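Local atomic coordinates of PT26-6P (Thermococcus sp., PDB entry 2WB7), a protein that is of unknown function but is encoded by a mobile extrachromosomal element of euryarchaea and combines immunoglobulin-like beta domains with a helical domain. Residues 250-258 with 269-277; 278-289 with 335-346. All coordinates share one frame; numbering follows the deposited sequence.

Interaction 1 of 2, residues 250-258 with 269-277; sequences GKWVLYQNK and ITAASPVHV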
loop_
_atom_site.group_PDB
_atom_site.type_symbol
_atom_site.label_atom_id
_atom_site.label_comp_id
_atom_site.label_asym_id
_atom_site.label_seq_id
_atom_site.Cartn_x
_atom_site.Cartn_y
_atom_site.Cartn_z
ATOM N N GLY A 250 -2.999 -25.886 2.453
ATOM C CA GLY A 250 -1.596 -25.540 2.303
ATOM C C GLY A 250 -1.287 -24.708 1.073
ATOM O O GLY A 250 -0.130 -24.583 0.683
ATOM N N LYS A 251 -2.309 -24.122 0.458
ATOM C CA LYS A 251 -2.081 -23.240 -0.682
ATOM C C LYS A 251 -2.201 -21.765 -0.314
ATOM O O LYS A 251 -2.870 -21.411 0.660
ATOM C CB LYS A 251 -3.010 -23.596 -1.832
ATOM C CG LYS A 251 -2.775 -24.998 -2.338
ATOM C CD LYS A 251 -2.931 -25.074 -3.860
ATOM C CE LYS A 251 -2.686 -26.494 -4.337
ATOM N NZ LYS A 251 -1.676 -27.127 -3.431
ATOM N N TRP A 252 -1.539 -20.913 -1.088
ATOM C CA TRP A 252 -1.549 -19.482 -0.829
ATOM C C TRP A 252 -2.138 -18.728 -1.997
ATOM O O TRP A 252 -2.231 -19.249 -3.101
ATOM C CB TRP A 252 -0.124 -18.976 -0.622
ATOM C CG TRP A 252 0.668 -19.752 0.371
ATOM C CD1 TRP A 252 1.350 -20.908 0.147
ATOM C CD2 TRP A 252 0.887 -19.415 1.744
ATOM N NE1 TRP A 252 1.976 -21.315 1.296
ATOM C CE2 TRP A 252 1.702 -20.421 2.294
ATOM C CE3 TRP A 252 0.466 -18.366 2.562
ATOM C CZ2 TRP A 252 2.103 -20.413 3.626
ATOM C CZ3 TRP A 252 0.867 -18.362 3.885
ATOM C CH2 TRP A 252 1.679 -19.375 4.399
ATOM N N VAL A 253 -2.521 -17.487 -1.742
ATOM C CA VAL A 253 -2.812 -16.530 -2.788
ATOM C C VAL A 253 -2.240 -15.201 -2.318
ATOM O O VAL A 253 -2.145 -14.957 -1.111
ATOM C CB VAL A 253 -4.305 -16.352 -2.967
ATOM C CG1 VAL A 253 -4.915 -17.532 -3.715
ATOM C CG2 VAL A 253 -4.955 -16.151 -1.621
ATOM N N LEU A 254 -1.843 -14.346 -3.251
ATOM C CA LEU A 254 -1.433 -13.009 -2.875
ATOM C C LEU A 254 -2.687 -12.214 -2.601
ATOM O O LEU A 254 -3.710 -12.409 -3.254
ATOM C CB LEU A 254 -0.671 -12.356 -4.009
ATOM C CG LEU A 254 0.706 -12.955 -4.318
ATOM C CD1 LEU A 254 1.443 -12.002 -5.277
ATOM C CD2 LEU A 254 1.515 -13.208 -3.033
ATOM N N TYR A 255 -2.637 -11.326 -1.625
ATOM C CA TYR A 255 -3.807 -10.490 -1.377
ATOM C C TYR A 255 -3.523 -9.065 -1.828
ATOM O O TYR A 255 -2.382 -8.608 -1.780
ATOM C CB TYR A 255 -4.218 -10.536 0.109
ATOM C CG TYR A 255 -5.270 -11.585 0.417
ATOM C CD1 TYR A 255 -4.921 -12.897 0.722
ATOM C CD2 TYR A 255 -6.619 -11.259 0.392
ATOM C CE1 TYR A 255 -5.887 -13.842 0.991
ATOM C CE2 TYR A 255 -7.585 -12.189 0.659
ATOM C CZ TYR A 255 -7.222 -13.469 0.958
ATOM O OH TYR A 255 -8.209 -14.384 1.221
ATOM N N GLN A 256 -4.547 -8.364 -2.289
ATOM C CA GLN A 256 -4.400 -6.928 -2.407
ATOM C C GLN A 256 -4.211 -6.422 -0.968
ATOM O O GLN A 256 -4.771 -6.997 -0.019
ATOM C CB GLN A 256 -5.632 -6.286 -3.055
ATOM C CG GLN A 256 -5.956 -6.741 -4.473
ATOM C CD GLN A 256 -4.885 -6.372 -5.473
ATOM O OE1 GLN A 256 -4.163 -5.383 -5.311
ATOM N NE2 GLN A 256 -4.773 -7.169 -6.528
ATOM N N ASN A 257 -3.408 -5.373 -0.798
ATOM C CA ASN A 257 -3.261 -4.717 0.498
ATOM C C ASN A 257 -3.715 -3.273 0.381
ATOM O O ASN A 257 -3.530 -2.649 -0.650
ATOM C CB ASN A 257 -1.798 -4.705 0.950
ATOM C CG ASN A 257 -1.342 -6.018 1.533
ATOM O OD1 ASN A 257 -0.713 -6.819 0.853
ATOM N ND2 ASN A 257 -1.636 -6.242 2.796
ATOM N N LYS A 258 -4.280 -2.735 1.452
ATOM C CA LYS A 258 -4.510 -1.310 1.562
ATOM C C LYS A 258 -3.297 -0.718 2.293
ATOM O O LYS A 258 -2.897 -1.223 3.334
ATOM C CB LYS A 258 -5.777 -1.076 2.371
ATOM C CG LYS A 258 -6.517 0.209 2.050
ATOM C CD LYS A 258 -7.357 0.669 3.238
ATOM C CE LYS A 258 -7.824 -0.500 4.129
ATOM N NZ LYS A 258 -8.552 -0.033 5.383
ATOM N N ILE A 269 4.345 -7.180 0.930
ATOM C CA ILE A 269 3.499 -8.056 0.130
ATOM C C ILE A 269 2.866 -9.082 1.064
ATOM O O ILE A 269 3.538 -9.592 1.978
ATOM C CB ILE A 269 4.285 -8.772 -0.983
ATOM C CG1 ILE A 269 4.740 -7.768 -2.034
ATOM C CG2 ILE A 269 3.418 -9.824 -1.635
ATOM C CD1 ILE A 269 3.643 -6.826 -2.476
ATOM N N THR A 270 1.580 -9.362 0.868
ATOM C CA THR A 270 0.894 -10.349 1.703
ATOM C C THR A 270 0.506 -11.564 0.893
ATOM O O THR A 270 -0.165 -11.453 -0.133
ATOM C CB THR A 270 -0.414 -9.801 2.331
ATOM O OG1 THR A 270 -0.132 -8.703 3.214
ATOM C CG2 THR A 270 -1.082 -10.889 3.127
ATOM N N ALA A 271 0.926 -12.735 1.346
ATOM C CA ALA A 271 0.355 -13.964 0.842
ATOM C C ALA A 271 -0.327 -14.638 2.021
ATOM O O ALA A 271 0.202 -14.633 3.134
ATOM C CB ALA A 271 1.418 -14.842 0.266
ATOM N N ALA A 272 -1.508 -15.201 1.791
ATOM C CA ALA A 272 -2.216 -15.891 2.858
ATOM C C ALA A 272 -2.994 -17.092 2.313
ATOM O O ALA A 272 -2.963 -17.347 1.109
ATOM C CB ALA A 272 -3.129 -14.925 3.567
ATOM N N SER A 273 -3.659 -17.840 3.203
ATOM C CA SER A 273 -4.612 -18.868 2.795
ATOM C C SER A 273 -5.781 -18.181 2.153
ATOM O O SER A 273 -6.095 -17.045 2.504
ATOM C CB SER A 273 -5.144 -19.627 4.000
ATOM O OG SER A 273 -4.118 -19.876 4.929
ATOM N N PRO A 274 -6.450 -18.855 1.213
ATOM C CA PRO A 274 -7.577 -18.203 0.514
ATOM C C PRO A 274 -8.959 -18.297 1.223
ATOM O O PRO A 274 -9.957 -17.768 0.714
ATOM C CB PRO A 274 -7.613 -18.931 -0.845
ATOM C CG PRO A 274 -6.588 -20.105 -0.732
ATOM C CD PRO A 274 -6.158 -20.199 0.688
ATOM N N VAL A 275 -9.009 -18.974 2.372
ATOM C CA VAL A 275 -10.259 -19.163 3.109
ATOM C C VAL A 275 -10.125 -18.657 4.530
ATOM O O VAL A 275 -9.160 -18.987 5.224
ATOM C CB VAL A 275 -10.614 -20.631 3.230
ATOM C CG1 VAL A 275 -12.079 -20.771 3.382
ATOM C CG2 VAL A 275 -10.178 -21.352 2.017
ATOM N N HIS A 276 -11.107 -17.870 4.968
ATOM C CA HIS A 276 -11.091 -17.257 6.297
ATOM C C HIS A 276 -12.473 -17.357 6.900
ATOM O O HIS A 276 -13.381 -16.643 6.498
ATOM C CB HIS A 276 -10.679 -15.790 6.183
ATOM C CG HIS A 276 -9.368 -15.595 5.484
ATOM N ND1 HIS A 276 -8.159 -15.623 6.148
ATOM C CD2 HIS A 276 -9.071 -15.390 4.177
ATOM C CE1 HIS A 276 -7.178 -15.427 5.284
ATOM N NE2 HIS A 276 -7.704 -15.282 4.081
ATOM N N VAL A 277 -12.637 -18.266 7.851
ATOM C CA VAL A 277 -13.947 -18.518 8.443
ATOM C C VAL A 277 -13.818 -18.468 9.945
ATOM O O VAL A 277 -12.774 -18.825 10.481
ATOM C CB VAL A 277 -14.485 -19.914 8.059
ATOM C CG1 VAL A 277 -15.938 -20.031 8.452
ATOM C CG2 VAL A 277 -14.309 -20.173 6.568
HETATM O O HOH W 1 0.236 -8.337 -1.299
#
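N257 meets T270 through its carboxamide: ND2 lies 2.9 Å from T270 OG1, and the hydroxyl oxygen lies close to the amide plane, though the bond is bent, 148° at the hydrogen. The group arrives there because N257 CG stands beside the backbone N and opposite the carbonyl carbon (chi1 -79°). Its other end, OD1, is 2.8 Å from water 1, which also accepts from T270 N and bonds to Y255 O, drawing both backbones into the same polar cluster. With an alanine in place of the asparagine, the T270 hydroxyl would probably lose its ND2 donor and water 1 one of its anchors. Backbone bonds between V253 and A272, one in each direction, pair the strands as the antiparallel arms of a beta hairpin, 253-261 with 266-272, in the sheet of the second immunoglobulin-like domain. Side chains then alternate between its faces. L254 sends CD2 to A271 CB at 3.7 Å and onward to I269 CG2, a small apolar patch lying against helix 21-34 at A24 and A27; leucine suits the place because its apolar end reaches far enough for CD2 to touch both. On the other face the Y255 ring runs past A272, whose methyl is 3.9 Å from CE1, and alanine leaves the room the tyrosine needs. The Y255 hydroxyl bonds G236 O; H276 NE2 makes at most a weak, bent bond to it, doubtful because the hydroxyl's placing is uncertain, with the ring planes 68° apart; H276 ND1 bonds Y344 OH. Beyond the strand, P274 crosses V253, its CB 3.9 Å from CG2. The proline ring rests its CD against K251 O, while W252 brings the edge of its indole to the backbone of A272, CE3 lying 3.7 Å from A272 CA.

Interaction 2 of 2, residues 278-289 with 335-346; sequences LNSTAMYKFLIT and PTFFGLTAHYTD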
loop_
_atom_site.group_PDB
_atom_site.type_symbol
_atom_site.label_atom_id
_atom_site.label_comp_id
_atom_site.label_asym_id
_atom_site.label_seq_id
_atom_site.Cartn_x
_atom_site.Cartn_y
_atom_site.Cartn_z
ATOM N N LEU A 278 -14.873 -18.035 10.629
ATOM C CA LEU A 278 -14.869 -18.033 12.095
ATOM C C LEU A 278 -14.597 -19.437 12.632
ATOM O O LEU A 278 -15.005 -20.434 12.034
ATOM C CB LEU A 278 -16.185 -17.495 12.668
ATOM C CG LEU A 278 -16.442 -15.987 12.561
ATOM C CD1 LEU A 278 -17.774 -15.597 13.182
ATOM C CD2 LEU A 278 -15.295 -15.174 13.180
ATOM N N ASN A 279 -13.911 -19.495 13.766
ATOM C CA ASN A 279 -13.465 -20.750 14.371
ATOM C C ASN A 279 -12.533 -21.575 13.526
ATOM O O ASN A 279 -12.247 -22.714 13.882
ATOM C CB ASN A 279 -14.620 -21.617 14.878
ATOM C CG ASN A 279 -15.071 -21.195 16.251
ATOM O OD1 ASN A 279 -14.303 -20.590 17.018
ATOM N ND2 ASN A 279 -16.327 -21.462 16.566
ATOM N N SER A 280 -12.040 -21.013 12.433
ATOM C CA SER A 280 -11.034 -21.713 11.662
ATOM C C SER A 280 -9.673 -20.989 11.679
ATOM O O SER A 280 -9.545 -19.895 12.233
ATOM C CB SER A 280 -11.538 -21.926 10.251
ATOM O OG SER A 280 -11.243 -23.249 9.843
ATOM N N THR A 281 -8.659 -21.615 11.100
ATOM C CA THR A 281 -7.301 -21.083 11.113
ATOM C C THR A 281 -6.854 -20.715 9.709
ATOM O O THR A 281 -7.147 -21.439 8.769
ATOM C CB THR A 281 -6.301 -22.133 11.625
ATOM O OG1 THR A 281 -6.567 -22.428 13.000
ATOM C CG2 THR A 281 -4.879 -21.622 11.498
ATOM N N ALA A 282 -6.120 -19.608 9.582
ATOM C CA ALA A 282 -5.517 -19.175 8.303
ATOM C C ALA A 282 -4.021 -18.825 8.457
ATOM O O ALA A 282 -3.589 -18.378 9.514
ATOM C CB ALA A 282 -6.292 -17.993 7.721
HETATM N N MSE A 283 -3.233 -19.045 7.409
HETATM C CA MSE A 283 -1.804 -18.700 7.412
HETATM C C MSE A 283 -1.552 -17.370 6.703
HETATM O O MSE A 283 -2.106 -17.114 5.626
HETATM C CB MSE A 283 -0.997 -19.747 6.641
HETATM C CG MSE A 283 -1.243 -21.206 6.972
HETATM SE SE MSE A 283 -0.288 -21.682 8.547
HETATM C CE MSE A 283 -1.525 -20.909 9.760
ATOM N N TYR A 284 -0.684 -16.544 7.268
ATOM C CA TYR A 284 -0.226 -15.344 6.576
ATOM C C TYR A 284 1.269 -15.398 6.438
ATOM O O TYR A 284 1.946 -15.994 7.257
ATOM C CB TYR A 284 -0.595 -14.071 7.343
ATOM C CG TYR A 284 -2.083 -13.774 7.390
ATOM C CD1 TYR A 284 -2.635 -12.778 6.596
ATOM C CD2 TYR A 284 -2.931 -14.494 8.242
ATOM C CE1 TYR A 284 -3.983 -12.512 6.639
ATOM C CE2 TYR A 284 -4.292 -14.234 8.293
ATOM C CZ TYR A 284 -4.812 -13.254 7.490
ATOM O OH TYR A 284 -6.160 -12.992 7.544
ATOM N N LYS A 285 1.775 -14.749 5.404
ATOM C CA LYS A 285 3.204 -14.660 5.164
ATOM C C LYS A 285 3.431 -13.260 4.579
ATOM O O LYS A 285 2.859 -12.909 3.536
ATOM C CB LYS A 285 3.606 -15.745 4.161
ATOM C CG LYS A 285 4.927 -16.455 4.432
ATOM C CD LYS A 285 5.209 -17.511 3.339
ATOM C CE LYS A 285 6.265 -18.527 3.766
ATOM N NZ LYS A 285 7.684 -18.045 3.566
ATOM N N PHE A 286 4.231 -12.446 5.253
ATOM C CA PHE A 286 4.463 -11.090 4.784
ATOM C C PHE A 286 5.887 -10.881 4.286
ATOM O O PHE A 286 6.847 -11.285 4.933
ATOM C CB PHE A 286 4.182 -10.085 5.891
ATOM C CG PHE A 286 2.792 -10.149 6.439
ATOM C CD1 PHE A 286 2.492 -10.969 7.524
ATOM C CD2 PHE A 286 1.788 -9.356 5.901
ATOM C CE1 PHE A 286 1.201 -11.017 8.054
ATOM C CE2 PHE A 286 0.487 -9.392 6.426
ATOM C CZ PHE A 286 0.196 -10.223 7.506
ATOM N N LEU A 287 6.015 -10.242 3.135
ATOM C CA LEU A 287 7.311 -9.875 2.607
ATOM C C LEU A 287 7.547 -8.396 2.877
ATOM O O LEU A 287 6.687 -7.561 2.576
ATOM C CB LEU A 287 7.306 -10.107 1.107
ATOM C CG LEU A 287 8.638 -9.959 0.410
ATOM C CD1 LEU A 287 9.700 -10.663 1.219
ATOM C CD2 LEU A 287 8.520 -10.596 -0.928
ATOM N N ILE A 288 8.692 -8.064 3.456
ATOM C CA ILE A 288 9.067 -6.668 3.630
ATOM C C ILE A 288 10.275 -6.366 2.747
ATOM O O ILE A 288 11.304 -6.988 2.898
ATOM C CB ILE A 288 9.403 -6.358 5.095
ATOM C CG1 ILE A 288 8.213 -6.668 6.000
ATOM C CG2 ILE A 288 9.774 -4.896 5.260
ATOM C CD1 ILE A 288 8.469 -6.333 7.451
ATOM N N THR A 289 10.144 -5.428 1.816
ATOM C CA THR A 289 11.212 -5.161 0.840
ATOM C C THR A 289 11.547 -3.690 0.796
ATOM O O THR A 289 10.651 -2.863 0.637
ATOM C CB THR A 289 10.777 -5.512 -0.606
ATOM O OG1 THR A 289 9.887 -6.628 -0.590
ATOM C CG2 THR A 289 11.975 -5.844 -1.478
ATOM N N PRO A 335 14.897 -8.536 1.202
ATOM C CA PRO A 335 13.505 -8.925 1.441
ATOM C C PRO A 335 13.445 -9.980 2.531
ATOM O O PRO A 335 14.299 -10.851 2.591
ATOM C CB PRO A 335 13.072 -9.524 0.098
ATOM C CG PRO A 335 13.943 -8.843 -0.903
ATOM C CD PRO A 335 15.268 -8.640 -0.218
ATOM N N THR A 336 12.460 -9.901 3.403
ATOM C CA THR A 336 12.361 -10.882 4.452
ATOM C C THR A 336 10.927 -11.240 4.702
ATOM O O THR A 336 10.042 -10.390 4.642
ATOM C CB THR A 336 12.928 -10.350 5.743
ATOM O OG1 THR A 336 14.076 -9.563 5.439
ATOM C CG2 THR A 336 13.300 -11.500 6.673
ATOM N N PHE A 337 10.717 -12.512 5.002
ATOM C CA PHE A 337 9.386 -13.041 5.194
ATOM C C PHE A 337 9.089 -13.199 6.665
ATOM O O PHE A 337 9.956 -13.552 7.449
ATOM C CB PHE A 337 9.264 -14.398 4.529
ATOM C CG PHE A 337 9.138 -14.336 3.046
ATOM C CD1 PHE A 337 7.901 -14.108 2.460
ATOM C CD2 PHE A 337 10.249 -14.536 2.229
ATOM C CE1 PHE A 337 7.772 -14.070 1.091
ATOM C CE2 PHE A 337 10.129 -14.502 0.851
ATOM C CZ PHE A 337 8.886 -14.260 0.282
ATOM N N PHE A 338 7.842 -12.946 7.019
ATOM C CA PHE A 338 7.394 -13.066 8.384
ATOM C C PHE A 338 6.067 -13.783 8.330
ATOM O O PHE A 338 5.240 -13.499 7.467
ATOM C CB PHE A 338 7.237 -11.679 9.006
ATOM C CG PHE A 338 8.516 -10.883 9.030
ATOM C CD1 PHE A 338 8.886 -10.102 7.947
ATOM C CD2 PHE A 338 9.365 -10.941 10.123
ATOM C CE1 PHE A 338 10.068 -9.380 7.968
ATOM C CE2 PHE A 338 10.554 -10.218 10.144
ATOM C CZ PHE A 338 10.900 -9.435 9.069
ATOM N N GLY A 339 5.870 -14.734 9.227
ATOM C CA GLY A 339 4.637 -15.501 9.247
ATOM C C GLY A 339 3.721 -15.079 10.363
ATOM O O GLY A 339 4.165 -14.542 11.369
ATOM N N LEU A 340 2.427 -15.300 10.174
ATOM C CA LEU A 340 1.439 -15.100 11.229
ATOM C C LEU A 340 0.391 -16.144 11.022
ATOM O O LEU A 340 -0.083 -16.329 9.919
ATOM C CB LEU A 340 0.778 -13.727 11.147
ATOM C CG LEU A 340 -0.256 -13.475 12.242
ATOM C CD1 LEU A 340 0.325 -13.797 13.600
ATOM C CD2 LEU A 340 -0.732 -12.055 12.200
ATOM N N THR A 341 0.025 -16.826 12.094
ATOM C CA THR A 341 -1.040 -17.813 12.050
ATOM C C THR A 341 -2.277 -17.236 12.716
ATOM O O THR A 341 -2.248 -16.870 13.890
ATOM C CB THR A 341 -0.608 -19.074 12.796
ATOM O OG1 THR A 341 0.448 -19.709 12.056
ATOM C CG2 THR A 341 -1.774 -20.039 12.949
ATOM N N ALA A 342 -3.366 -17.139 11.977
ATOM C CA ALA A 342 -4.595 -16.614 12.558
ATOM C C ALA A 342 -5.585 -17.710 12.948
ATOM O O ALA A 342 -5.992 -18.517 12.110
ATOM C CB ALA A 342 -5.256 -15.655 11.590
ATOM N N HIS A 343 -5.992 -17.738 14.210
ATOM C CA HIS A 343 -7.178 -18.530 14.554
ATOM C C HIS A 343 -8.346 -17.610 14.844
ATOM O O HIS A 343 -8.315 -16.826 15.800
ATOM C CB HIS A 343 -6.976 -19.499 15.720
ATOM C CG HIS A 343 -8.163 -20.379 15.938
ATOM N ND1 HIS A 343 -8.410 -21.488 15.156
ATOM C CD2 HIS A 343 -9.222 -20.267 16.780
ATOM C CE1 HIS A 343 -9.551 -22.040 15.532
ATOM N NE2 HIS A 343 -10.063 -21.316 16.512
ATOM N N TYR A 344 -9.385 -17.714 14.021
ATOM C CA TYR A 344 -10.501 -16.785 14.113
ATOM C C TYR A 344 -11.507 -17.202 15.169
ATOM O O TYR A 344 -12.692 -17.353 14.878
ATOM C CB TYR A 344 -11.167 -16.656 12.760
ATOM C CG TYR A 344 -10.211 -16.174 11.690
ATOM C CD1 TYR A 344 -9.468 -15.010 11.870
ATOM C CD2 TYR A 344 -10.059 -16.876 10.493
ATOM C CE1 TYR A 344 -8.605 -14.556 10.902
ATOM C CE2 TYR A 344 -9.199 -16.432 9.516
ATOM C CZ TYR A 344 -8.480 -15.261 9.724
ATOM O OH TYR A 344 -7.620 -14.816 8.755
ATOM N N THR A 345 -11.020 -17.377 16.394
ATOM C CA THR A 345 -11.854 -17.762 17.517
ATOM C C THR A 345 -13.170 -17.024 17.512
ATOM O O THR A 345 -13.198 -15.807 17.466
ATOM C CB THR A 345 -11.171 -17.462 18.847
ATOM O OG1 THR A 345 -9.899 -18.121 18.888
ATOM C CG2 THR A 345 -12.020 -17.968 19.994
ATOM N N ASP A 346 -14.265 -17.773 17.563
ATOM C CA ASP A 346 -15.578 -17.158 17.650
ATOM C C ASP A 346 -16.056 -17.114 19.094
ATOM O O ASP A 346 -16.064 -18.123 19.766
ATOM C CB ASP A 346 -16.586 -17.911 16.778
ATOM C CG ASP A 346 -17.850 -17.101 16.519
ATOM O OD1 ASP A 346 -17.949 -15.964 17.014
ATOM O OD2 ASP A 346 -18.752 -17.595 15.815
HETATM O O HOH W 2 -12.244 -22.040 17.770
#
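Y284 and L340 pair in the middle of an antiparallel strand couple, 281-290 beside 336-343, the latter an outermost strand of the eight-stranded sheet in the second immunoglobulin-like domain. Backbone hydrogen bonds in both directions join A282 with A342, Y284 with L340, F286 with F338 and I288 with T336, an unbroken run that holds the edge strand along its length. Apolar contacts fill the face carrying these same residues. I288 sets CD1 3.5 Å from F338 CE1, F286 lies alongside L340 and stacks on F308, and A342 puts its CB at the edge of the Y284 ring, 3.7 Å from CE2, alanine being small enough to let that edge approach. On the other face F337 is held between two unlike groups. L287, its CG anti to the backbone N (chi1 -172°), carries CD1 over the ring centre, 3.7 Å from the centroid and 7° off the normal. Across the opposite face K285 brings NZ to 4.4 Å from that centroid, an off-centre cation-pi contact that a long, bent lysine can reach. Farther along, the terminal CE of M283, a selenomethionine, rests on T341 OG1 and CG2. Side-chain polar bonds gather at the far end. T281 OG1 is 3.0 Å from H343 ND1 and lies in the imidazole plane; threonine offers a hydroxyl able to give or take the proton. D346 N bonds N279 OD1 at 2.9 Å, approaching from above the carbonyl plane, and water 2 joins that oxygen to H343 NE2. Y344, standing just beyond the strand, turns its ring toward A282, close to the Y284 hydroxyl. Each phenol oxygen lies in the plane of the other's ring, and Y284 OH donates to Y344 OH at 2.6 Å.

From the N terminus, strand 253-261 turns back after a short connection, and interaction 1 closes that local hairpin. The chain then passes from V277 straight into L278, three residues before strand 281-290 begins. Interaction 2 opens here and closes much later: 45 residues, including strands 301-314 and 319-331, intervene before 335-346 returns. The two loops are thus in series, neither nested nor crossing. They share one sheet, in which 253-261, 266-272, 281-290 and 336-343 are successive neighbours. The inner pair joins the contacts, probably through hydrogen bonds between A271 O and K285 N and between S273 OG and M283 N, both 2.8 Å.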